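Local coordinates for uncharacterized protein (Exiguobacterium sibiricum, PDB 3B77) that is of unknown function but carries a bacterial pleckstrin homology domain and a helical region that probably mediates oligomerisation, at residues Tyr64-Phe78 with Val88-Ser100. Sequence-based numbering, arbitrary orientation.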
loop_
_atom_site.group_PDB
_atom_site.type_symbol
_atom_site.label_atom_id
_atom_site.label_comp_id
_atom_site.label_asym_id
_atom_site.label_seq_id
_atom_site.Cartn_x
_atom_site.Cartn_y
_atom_site.Cartn_z
ATOM N N TYR A 64 19.377 32.191 -42.919
ATOM C CA TYR A 64 18.855 31.707 -41.621
ATOM C C TYR A 64 17.746 32.620 -41.132
ATOM O O TYR A 64 17.743 33.783 -41.461
ATOM C CB TYR A 64 19.965 31.689 -40.576
ATOM C CG TYR A 64 21.004 30.640 -40.869
ATOM C CD1 TYR A 64 20.791 29.314 -40.506
ATOM C CD2 TYR A 64 22.198 30.966 -41.508
ATOM C CE1 TYR A 64 21.730 28.348 -40.766
ATOM C CE2 TYR A 64 23.143 30.001 -41.766
ATOM C CZ TYR A 64 22.898 28.684 -41.392
ATOM O OH TYR A 64 23.811 27.683 -41.623
ATOM N N ARG A 65 16.803 32.092 -40.366
ATOM C CA ARG A 65 15.756 32.908 -39.757
ATOM C C ARG A 65 15.418 32.367 -38.370
ATOM O O ARG A 65 14.988 31.212 -38.229
ATOM C CB ARG A 65 14.517 32.976 -40.637
ATOM C CG ARG A 65 13.231 33.107 -39.836
ATOM C CD ARG A 65 12.040 33.350 -40.686
ATOM N NE ARG A 65 11.872 34.792 -40.808
ATOM C CZ ARG A 65 10.987 35.526 -40.135
ATOM N NH1 ARG A 65 10.125 34.978 -39.307
ATOM N NH2 ARG A 65 10.939 36.825 -40.322
ATOM N N TYR A 66 15.623 33.212 -37.352
ATOM C CA TYR A 66 15.470 32.810 -35.969
ATOM C C TYR A 66 14.424 33.703 -35.340
ATOM O O TYR A 66 14.750 34.768 -34.841
ATOM C CB TYR A 66 16.798 32.917 -35.216
ATOM C CG TYR A 66 17.925 32.089 -35.806
ATOM C CD1 TYR A 66 17.881 30.702 -35.775
ATOM C CD2 TYR A 66 19.032 32.695 -36.380
ATOM C CE1 TYR A 66 18.912 29.920 -36.320
ATOM C CE2 TYR A 66 20.070 31.935 -36.920
ATOM C CZ TYR A 66 20.010 30.537 -36.893
ATOM O OH TYR A 66 21.039 29.763 -37.430
ATOM N N PRO A 67 13.152 33.286 -35.392
ATOM C CA PRO A 67 12.108 34.037 -34.698
ATOM C C PRO A 67 12.374 34.016 -33.207
ATOM O O PRO A 67 12.688 32.961 -32.659
ATOM C CB PRO A 67 10.825 33.253 -35.032
ATOM C CG PRO A 67 11.159 32.497 -36.280
ATOM C CD PRO A 67 12.593 32.109 -36.089
ATOM N N TYR A 68 12.280 35.171 -32.567
ATOM C CA TYR A 68 12.629 35.283 -31.142
ATOM C C TYR A 68 11.834 34.289 -30.304
ATOM O O TYR A 68 12.393 33.669 -29.368
ATOM C CB TYR A 68 12.381 36.712 -30.621
ATOM C CG TYR A 68 13.065 37.783 -31.445
ATOM C CD1 TYR A 68 14.416 37.680 -31.774
ATOM C CD2 TYR A 68 12.368 38.890 -31.882
ATOM C CE1 TYR A 68 15.048 38.664 -32.535
ATOM C CE2 TYR A 68 12.978 39.870 -32.619
ATOM C CZ TYR A 68 14.317 39.764 -32.956
ATOM O OH TYR A 68 14.907 40.748 -33.720
ATOM N N ALA A 69 10.547 34.149 -30.669
ATOM C CA ALA A 69 9.597 33.239 -29.996
ATOM C C ALA A 69 10.075 31.804 -29.894
ATOM O O ALA A 69 9.721 31.141 -28.956
ATOM C CB ALA A 69 8.236 33.282 -30.669
ATOM N N HIS A 70 10.851 31.323 -30.851
ATOM C CA HIS A 70 11.357 29.950 -30.831
ATOM C C HIS A 70 12.846 29.888 -30.565
ATOM O O HIS A 70 13.377 28.813 -30.289
ATOM C CB HIS A 70 11.062 29.253 -32.163
ATOM C CG HIS A 70 9.615 29.272 -32.530
ATOM N ND1 HIS A 70 8.642 28.706 -31.729
ATOM C CD2 HIS A 70 8.967 29.813 -33.590
ATOM C CE1 HIS A 70 7.454 28.906 -32.277
ATOM N NE2 HIS A 70 7.621 29.575 -33.405
ATOM N N TYR A 71 13.537 31.023 -30.697
ATOM C CA TYR A 71 14.978 31.089 -30.444
ATOM C C TYR A 71 15.251 32.243 -29.499
ATOM O O TYR A 71 15.394 33.373 -29.925
ATOM C CB TYR A 71 15.744 31.284 -31.746
ATOM C CG TYR A 71 15.538 30.185 -32.733
ATOM C CD1 TYR A 71 16.298 29.048 -32.681
ATOM C CD2 TYR A 71 14.580 30.281 -33.705
ATOM C CE1 TYR A 71 16.115 28.030 -33.566
ATOM C CE2 TYR A 71 14.385 29.273 -34.598
ATOM C CZ TYR A 71 15.146 28.140 -34.520
ATOM O OH TYR A 71 14.961 27.094 -35.419
ATOM N N PRO A 72 15.291 31.966 -28.202
ATOM C CA PRO A 72 15.605 33.006 -27.217
ATOM C C PRO A 72 17.019 33.610 -27.255
ATOM O O PRO A 72 18.016 32.911 -27.529
ATOM C CB PRO A 72 15.404 32.287 -25.881
ATOM C CG PRO A 72 14.570 31.083 -26.212
ATOM C CD PRO A 72 15.002 30.678 -27.555
ATOM N N ILE A 73 17.067 34.904 -26.932
ATOM C CA ILE A 73 18.304 35.680 -26.866
ATOM C C ILE A 73 18.837 35.622 -25.466
ATOM O O ILE A 73 18.081 35.763 -24.516
ATOM C CB ILE A 73 18.079 37.153 -27.303
ATOM C CG1 ILE A 73 17.640 37.178 -28.776
ATOM C CG2 ILE A 73 19.324 37.970 -27.122
ATOM C CD1 ILE A 73 17.278 38.508 -29.276
ATOM N N ARG A 74 20.131 35.336 -25.353
ATOM C CA ARG A 74 20.786 35.158 -24.075
ATOM C C ARG A 74 22.240 35.588 -24.192
ATOM O O ARG A 74 22.806 35.620 -25.282
ATOM C CB ARG A 74 20.775 33.689 -23.672
ATOM C CG ARG A 74 19.435 33.075 -23.473
ATOM C CD ARG A 74 19.586 31.595 -23.101
ATOM N NE ARG A 74 18.280 30.932 -22.941
ATOM C CZ ARG A 74 17.630 30.212 -23.869
ATOM N NH1 ARG A 74 18.137 30.000 -25.094
ATOM N NH2 ARG A 74 16.435 29.705 -23.567
ATOM N N HIS A 75 22.830 35.901 -23.043
ATOM C CA HIS A 75 24.234 36.237 -22.939
ATOM C C HIS A 75 24.655 37.362 -23.852
ATOM O O HIS A 75 25.658 37.251 -24.563
ATOM C CB HIS A 75 25.082 34.988 -23.170
ATOM C CG HIS A 75 24.687 33.847 -22.298
ATOM N ND1 HIS A 75 24.882 33.860 -20.937
ATOM C CD2 HIS A 75 24.092 32.666 -22.583
ATOM C CE1 HIS A 75 24.429 32.732 -20.416
ATOM N NE2 HIS A 75 23.940 31.990 -21.396
ATOM N N VAL A 76 23.893 38.454 -23.795
ATOM C CA VAL A 76 24.180 39.633 -24.585
ATOM C C VAL A 76 25.410 40.349 -24.018
ATOM O O VAL A 76 25.413 40.762 -22.857
ATOM C CB VAL A 76 22.975 40.575 -24.634
ATOM C CG1 VAL A 76 23.301 41.838 -25.442
ATOM C CG2 VAL A 76 21.777 39.839 -25.236
HETATM N N MSE A 77 26.449 40.469 -24.853
HETATM C CA MSE A 77 27.710 41.119 -24.503
HETATM C C MSE A 77 28.099 42.258 -25.460
HETATM O O MSE A 77 27.627 42.343 -26.595
HETATM C CB MSE A 77 28.847 40.105 -24.548
HETATM C CG MSE A 77 28.670 38.897 -23.678
HETATM SE SE MSE A 77 28.853 39.319 -21.763
HETATM C CE MSE A 77 28.330 37.354 -21.011
ATOM N N PHE A 78 29.007 43.106 -24.996
ATOM C CA PHE A 78 29.529 44.195 -25.811
ATOM C C PHE A 78 30.984 44.439 -25.497
ATOM O O PHE A 78 31.429 44.213 -24.377
ATOM C CB PHE A 78 28.731 45.483 -25.603
ATOM C CG PHE A 78 29.059 46.541 -26.589
ATOM C CD1 PHE A 78 28.928 46.295 -27.934
ATOM C CD2 PHE A 78 29.518 47.778 -26.182
ATOM C CE1 PHE A 78 29.256 47.255 -28.848
ATOM C CE2 PHE A 78 29.831 48.746 -27.102
ATOM C CZ PHE A 78 29.699 48.490 -28.424
ATOM N N VAL A 88 33.975 47.590 -32.947
ATOM C CA VAL A 88 33.335 47.251 -31.680
ATOM C C VAL A 88 32.665 45.897 -31.940
ATOM O O VAL A 88 32.218 45.636 -33.042
ATOM C CB VAL A 88 32.309 48.332 -31.236
ATOM C CG1 VAL A 88 33.000 49.639 -30.993
ATOM C CG2 VAL A 88 31.190 48.526 -32.258
ATOM N N GLU A 89 32.620 45.021 -30.945
ATOM C CA GLU A 89 32.054 43.686 -31.123
ATOM C C GLU A 89 30.844 43.499 -30.229
ATOM O O GLU A 89 30.910 43.755 -29.036
ATOM C CB GLU A 89 33.109 42.625 -30.800
ATOM C CG GLU A 89 32.628 41.181 -30.956
ATOM C CD GLU A 89 33.431 40.161 -30.128
ATOM O OE1 GLU A 89 33.427 40.237 -28.879
ATOM O OE2 GLU A 89 34.031 39.250 -30.726
ATOM N N ILE A 90 29.735 43.055 -30.821
ATOM C CA ILE A 90 28.510 42.708 -30.086
ATOM C C ILE A 90 28.340 41.202 -30.171
ATOM O O ILE A 90 28.559 40.591 -31.215
ATOM C CB ILE A 90 27.259 43.437 -30.625
ATOM C CG1 ILE A 90 26.053 43.190 -29.708
ATOM C CG2 ILE A 90 26.972 43.030 -32.051
ATOM C CD1 ILE A 90 24.862 44.077 -30.017
ATOM N N LYS A 91 28.004 40.597 -29.041
ATOM C CA LYS A 91 27.807 39.171 -28.968
ATOM C C LYS A 91 26.473 38.830 -28.325
ATOM O O LYS A 91 25.916 39.606 -27.557
ATOM C CB LYS A 91 28.898 38.509 -28.133
ATOM C CG LYS A 91 30.335 38.710 -28.583
ATOM C CD LYS A 91 31.328 38.241 -27.484
ATOM C CE LYS A 91 31.174 36.733 -27.135
ATOM N NZ LYS A 91 32.089 36.250 -26.031
ATOM N N PHE A 92 25.982 37.645 -28.665
ATOM C CA PHE A 92 24.784 37.058 -28.075
ATOM C C PHE A 92 24.624 35.640 -28.578
ATOM O O PHE A 92 25.357 35.184 -29.455
ATOM C CB PHE A 92 23.519 37.865 -28.378
ATOM C CG PHE A 92 23.268 38.066 -29.831
ATOM C CD1 PHE A 92 23.824 39.146 -30.502
ATOM C CD2 PHE A 92 22.468 37.177 -30.537
ATOM C CE1 PHE A 92 23.591 39.318 -31.837
ATOM C CE2 PHE A 92 22.220 37.341 -31.865
ATOM C CZ PHE A 92 22.779 38.398 -32.527
ATOM N N GLU A 93 23.672 34.949 -27.973
ATOM C CA GLU A 93 23.310 33.613 -28.357
ATOM C C GLU A 93 21.824 33.621 -28.628
ATOM O O GLU A 93 21.035 34.115 -27.821
ATOM C CB GLU A 93 23.654 32.625 -27.245
ATOM C CG GLU A 93 25.168 32.559 -26.943
ATOM C CD GLU A 93 25.549 31.531 -25.891
ATOM O OE1 GLU A 93 24.672 30.733 -25.459
ATOM O OE2 GLU A 93 26.749 31.538 -25.511
ATOM N N ILE A 94 21.454 33.093 -29.784
ATOM C CA ILE A 94 20.057 33.052 -30.216
ATOM C C ILE A 94 19.726 31.583 -30.473
ATOM O O ILE A 94 20.370 30.915 -31.289
ATOM C CB ILE A 94 19.823 33.983 -31.416
ATOM C CG1 ILE A 94 18.359 33.969 -31.800
ATOM C CG2 ILE A 94 20.730 33.623 -32.596
ATOM C CD1 ILE A 94 18.000 35.119 -32.688
ATOM N N GLY A 95 18.727 31.074 -29.749
ATOM C CA GLY A 95 18.579 29.624 -29.621
ATOM C C GLY A 95 19.839 29.318 -28.837
ATOM O O GLY A 95 20.081 29.960 -27.810
ATOM N N GLY A 96 20.676 28.408 -29.322
ATOM C CA GLY A 96 21.963 28.154 -28.675
ATOM C C GLY A 96 23.134 28.613 -29.506
ATOM O O GLY A 96 24.288 28.418 -29.112
ATOM N N LYS A 97 22.844 29.212 -30.661
ATOM C CA LYS A 97 23.880 29.618 -31.611
ATOM C C LYS A 97 24.589 30.926 -31.191
ATOM O O LYS A 97 23.936 31.917 -30.856
ATOM C CB LYS A 97 23.277 29.758 -33.019
ATOM C CG LYS A 97 24.314 29.846 -34.173
ATOM C CD LYS A 97 23.618 29.836 -35.535
ATOM C CE LYS A 97 24.559 30.051 -36.701
ATOM N NZ LYS A 97 23.759 30.173 -37.962
ATOM N N HIS A 98 25.920 30.895 -31.230
ATOM C CA HIS A 98 26.767 32.026 -30.876
ATOM C C HIS A 98 26.880 33.035 -32.006
ATOM O O HIS A 98 27.139 32.665 -33.143
ATOM C CB HIS A 98 28.169 31.517 -30.516
ATOM C CG HIS A 98 28.208 30.747 -29.235
ATOM N ND1 HIS A 98 27.542 29.548 -29.070
ATOM C CD2 HIS A 98 28.801 31.015 -28.047
ATOM C CE1 HIS A 98 27.727 29.109 -27.836
ATOM N NE2 HIS A 98 28.486 29.981 -27.194
ATOM N N TYR A 99 26.668 34.305 -31.683
ATOM C CA TYR A 99 26.809 35.377 -32.643
ATOM C C TYR A 99 27.765 36.386 -32.101
ATOM O O TYR A 99 27.626 36.842 -30.986
ATOM C CB TYR A 99 25.471 36.043 -32.964
ATOM C CG TYR A 99 24.784 35.377 -34.117
ATOM C CD1 TYR A 99 24.041 34.214 -33.940
ATOM C CD2 TYR A 99 24.916 35.871 -35.400
ATOM C CE1 TYR A 99 23.421 33.576 -35.020
ATOM C CE2 TYR A 99 24.306 35.239 -36.488
ATOM C CZ TYR A 99 23.563 34.094 -36.294
ATOM O OH TYR A 99 22.985 33.477 -37.380
ATOM N N SER A 100 28.767 36.696 -32.910
ATOM C CA SER A 100 29.736 37.710 -32.606
ATOM C C SER A 100 29.815 38.560 -33.856
ATOM O O SER A 100 30.189 38.063 -34.904
ATOM C CB SER A 100 31.077 37.068 -32.310
ATOM O OG SER A 100 32.079 38.066 -32.221
HETATM O O HOH W 1 21.198 31.182 -26.020
#
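Lys-97 reaches straight out to two tyrosines of strand 64-67. With CG anti to the backbone N (chi1 -166°) and the chain extended beyond it, NZ sits over the centre of the Tyr-64 ring, 3.7 Å from its centroid, in a cation-pi contact. The same NZ donates to Tyr-66 OH at 2.8 Å, at the edge of that ring, and weakly to Tyr-99 OH at 3.4 Å. Tyr-99 OH also lies 3.3 Å from Tyr-66 CE2. The Tyr-66 ring sets CD1 over the centre of the Tyr-71 face, 3.7 Å above its plane, while Tyr-66 CB packs on Ile-94 CD1 at 3.6 Å and Tyr-71 CB on Ile-94 CG1. A leucine in place of Tyr-66 would probably leave the Lys-97 ammonium only the weak bond to Tyr-99 among these hydroxyls, and take the ring edge off the Tyr-71 face. Gly-95, at positive phi in the type II' turn from Ile-94 to Lys-97, brings CA to the Tyr-71 edge; its N bonds to Pro-72 O at 3.0 Å. Strand 88-94, leading into the turn, runs antiparallel to strand 73-78; between the hydrogen-bonded pairs Arg-74/Glu-93 and Met-77/Lys-91 a beta bulge, with His-75 at positive phi, shifts the register by one. Phe-78 CZ touches Val-88 CB at 3.8 Å, and Ile-73, Val-76 and Phe-78 also pack on helix 108-146. Strands 64-67 and 97-100 lie at 105°, a corner between nearly orthogonal sheets, as in the PH-domain fold with its C-terminal helix.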